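Local coordinates for protein pumilio homolog 23 (Arabidopsis thaliana, PDB 5WZJ) that binds a specific sequence of 18S rRNA through pumilio repeats packed into a curved, right-handed superhelix, at residues R493-L501 and I524-L535. Numbering follows the deposited sequence.
Sequences RGHFGELSL and IASELLDVKVDL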
# COMPACT_ATOMS: atom_id res chain seq x y z
N ARG A 493 23.42 3.31 26.11
CA ARG A 493 24.54 2.50 26.56
C ARG A 493 24.08 1.46 27.57
O ARG A 493 23.22 1.72 28.41
CB ARG A 493 25.64 3.36 27.19
CG ARG A 493 26.44 4.18 26.18
CD ARG A 493 27.72 4.75 26.78
NE ARG A 493 28.69 3.72 27.18
CZ ARG A 493 29.96 3.97 27.48
NH1 ARG A 493 30.43 5.21 27.41
NH2 ARG A 493 30.77 2.97 27.83
N GLY A 494 24.66 0.27 27.48
CA GLY A 494 24.20 -0.85 28.27
C GLY A 494 23.07 -1.63 27.65
O GLY A 494 22.69 -2.68 28.19
N HIS A 495 22.52 -1.17 26.53
CA HIS A 495 21.39 -1.85 25.91
C HIS A 495 21.64 -2.21 24.46
O HIS A 495 20.74 -2.75 23.81
CB HIS A 495 20.12 -0.99 26.01
CG HIS A 495 19.62 -0.86 27.41
ND1 HIS A 495 20.02 0.15 28.25
CD2 HIS A 495 18.77 -1.64 28.13
CE1 HIS A 495 19.44 0.00 29.43
NE2 HIS A 495 18.68 -1.08 29.38
N PHE A 496 22.83 -1.94 23.94
CA PHE A 496 23.07 -2.24 22.54
C PHE A 496 23.06 -3.74 22.30
O PHE A 496 22.66 -4.18 21.21
CB PHE A 496 24.37 -1.60 22.08
CG PHE A 496 24.29 -0.10 21.99
CD1 PHE A 496 23.59 0.51 20.95
CD2 PHE A 496 24.89 0.70 22.95
CE1 PHE A 496 23.50 1.90 20.86
CE2 PHE A 496 24.81 2.10 22.86
CZ PHE A 496 24.10 2.69 21.82
N GLY A 497 23.49 -4.54 23.28
CA GLY A 497 23.47 -5.98 23.11
C GLY A 497 22.05 -6.51 22.92
O GLY A 497 21.77 -7.24 21.97
N GLU A 498 21.14 -6.12 23.82
CA GLU A 498 19.75 -6.54 23.70
C GLU A 498 19.12 -6.02 22.42
O GLU A 498 18.38 -6.75 21.74
CB GLU A 498 18.97 -6.08 24.93
CG GLU A 498 17.56 -6.63 24.98
CD GLU A 498 16.71 -5.98 26.06
OE1 GLU A 498 17.29 -5.33 26.97
OE2 GLU A 498 15.47 -6.11 25.99
N LEU A 499 19.41 -4.77 22.05
CA LEU A 499 18.86 -4.20 20.83
C LEU A 499 19.30 -4.98 19.59
O LEU A 499 18.52 -5.16 18.65
CB LEU A 499 19.27 -2.74 20.69
CG LEU A 499 18.42 -1.70 21.39
CD1 LEU A 499 19.10 -0.34 21.24
CD2 LEU A 499 17.03 -1.69 20.76
N SER A 500 20.56 -5.42 19.56
CA SER A 500 21.06 -6.11 18.38
C SER A 500 20.31 -7.41 18.14
O SER A 500 20.19 -7.86 16.98
CB SER A 500 22.56 -6.39 18.51
OG SER A 500 22.81 -7.42 19.45
N LEU A 501 19.78 -8.02 19.20
CA LEU A 501 19.03 -9.26 19.08
C LEU A 501 17.63 -9.03 18.51
O LEU A 501 17.06 -9.95 17.91
CB LEU A 501 18.95 -9.95 20.44
CG LEU A 501 20.32 -10.14 21.11
CD1 LEU A 501 20.19 -10.80 22.48
CD2 LEU A 501 21.25 -10.94 20.22
N ILE A 524 29.78 0.35 21.78
CA ILE A 524 28.79 -0.48 21.10
C ILE A 524 29.40 -1.82 20.70
O ILE A 524 28.78 -2.88 20.87
CB ILE A 524 28.22 0.25 19.87
CG1 ILE A 524 27.35 1.44 20.28
CG2 ILE A 524 27.41 -0.73 18.99
CD1 ILE A 524 27.09 2.40 19.13
N ALA A 525 30.61 -1.79 20.13
CA ALA A 525 31.25 -3.03 19.69
C ALA A 525 31.49 -3.96 20.87
O ALA A 525 31.29 -5.18 20.77
CB ALA A 525 32.56 -2.71 18.97
N SER A 526 31.89 -3.39 22.01
CA SER A 526 32.10 -4.17 23.22
C SER A 526 30.81 -4.83 23.69
O SER A 526 30.82 -5.98 24.16
CB SER A 526 32.68 -3.25 24.30
OG SER A 526 32.94 -3.95 25.50
N GLU A 527 29.68 -4.13 23.57
CA GLU A 527 28.41 -4.70 24.01
C GLU A 527 27.96 -5.83 23.08
O GLU A 527 27.44 -6.86 23.56
CB GLU A 527 27.34 -3.61 24.11
CG GLU A 527 27.60 -2.65 25.26
CD GLU A 527 26.46 -1.65 25.46
OE1 GLU A 527 26.75 -0.48 25.78
OE2 GLU A 527 25.29 -2.04 25.31
N LEU A 528 28.14 -5.68 21.77
CA LEU A 528 27.77 -6.76 20.86
C LEU A 528 28.66 -7.98 21.07
O LEU A 528 28.21 -9.12 20.88
CB LEU A 528 27.84 -6.30 19.41
CG LEU A 528 26.97 -5.12 18.98
CD1 LEU A 528 26.75 -5.12 17.48
CD2 LEU A 528 25.65 -5.12 19.73
N LEU A 529 29.92 -7.75 21.44
CA LEU A 529 30.83 -8.85 21.72
C LEU A 529 30.27 -9.75 22.82
O LEU A 529 30.35 -10.98 22.72
CB LEU A 529 32.20 -8.28 22.10
CG LEU A 529 33.42 -9.19 22.10
CD1 LEU A 529 33.41 -10.10 20.88
CD2 LEU A 529 34.67 -8.32 22.12
N ASP A 530 29.68 -9.16 23.87
CA ASP A 530 29.14 -9.95 24.97
C ASP A 530 27.99 -10.85 24.56
O ASP A 530 27.73 -11.85 25.24
CB ASP A 530 28.68 -9.03 26.10
CG ASP A 530 29.83 -8.36 26.82
OD1 ASP A 530 30.92 -8.97 26.91
OD2 ASP A 530 29.64 -7.22 27.30
N VAL A 531 27.28 -10.54 23.48
CA VAL A 531 26.15 -11.34 23.05
C VAL A 531 26.41 -11.97 21.68
O VAL A 531 25.48 -12.36 20.99
CB VAL A 531 24.85 -10.51 23.04
CG1 VAL A 531 24.60 -9.89 24.41
CG2 VAL A 531 24.90 -9.43 21.96
N LYS A 532 27.69 -12.08 21.30
CA LYS A 532 28.04 -12.47 19.94
C LYS A 532 27.50 -13.85 19.59
O LYS A 532 27.11 -14.10 18.44
CB LYS A 532 29.56 -12.44 19.76
CG LYS A 532 30.01 -12.76 18.35
CD LYS A 532 31.38 -13.40 18.32
CE LYS A 532 31.60 -14.13 16.99
NZ LYS A 532 32.87 -14.91 16.99
N VAL A 533 27.48 -14.76 20.56
CA VAL A 533 26.96 -16.10 20.30
C VAL A 533 25.48 -16.03 19.92
O VAL A 533 25.07 -16.45 18.84
CB VAL A 533 27.18 -17.01 21.53
CG1 VAL A 533 26.39 -18.30 21.38
CG2 VAL A 533 28.67 -17.31 21.69
N ASP A 534 24.66 -15.46 20.81
CA ASP A 534 23.23 -15.33 20.53
C ASP A 534 22.97 -14.52 19.27
O ASP A 534 22.05 -14.83 18.50
CB ASP A 534 22.52 -14.70 21.73
CG ASP A 534 22.38 -15.66 22.90
OD1 ASP A 534 22.11 -16.86 22.65
OD2 ASP A 534 22.54 -15.23 24.06
N LEU A 535 23.79 -13.49 19.02
CA LEU A 535 23.55 -12.61 17.87
C LEU A 535 23.76 -13.33 16.55
O LEU A 535 23.03 -13.09 15.58
CB LEU A 535 24.44 -11.37 17.97
CG LEU A 535 24.34 -10.30 16.88
CD1 LEU A 535 22.92 -9.73 16.78
CD2 LEU A 535 25.36 -9.17 17.15
O HOH W 1 28.71 0.48 26.88
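Glu527 reaches across from helix 518-530 and sets its carboxylate against the backbone that leads into helix 496-501. Glu527 OE1 takes the N-H of Gly494, 2.8 Å from its N, in a nearly straight bond, met on the syn side but well out of the carboxylate plane. Glu527 OE2 takes the N-H of Phe496, also 2.8 Å from its N but more bent, at 138°. Both oxygens thus grip the turn around His495, the N-cap residue, and an extended chain beyond CG carries the carboxylate that far. It lies at the edge of the Phe496 ring, the two planes 55° apart. Over one ring face sits Ile524, its CG1 3.5 Å from the centroid and almost on the ring normal, a CH-pi contact; Cys512, Val509 and Phe513 of helix 503-514 continue this core. This is helix-on-helix packing toward the C-terminal end of the PUF superhelix, helix segments 496-501 and 524-530 crossing at -64° with Gly497 close against Leu528. Further along, CD2 of Leu528 packs on CB of Ser500 at 3.6 Å, while the Ser500 hydroxyl turns back to Gly497 O, 2.7 Å from OG. Leu535 CD1 presses on the same serine, and Leu544 touches it from helix 541-547. Toward solvent, partly exposed Leu501 still lays CD2 alongside Leu535, 3.9 Å from its CB, and passes exposed Asp534. At the opposite end, exposed Arg493 brushes Glu527 OE1 with its backbone.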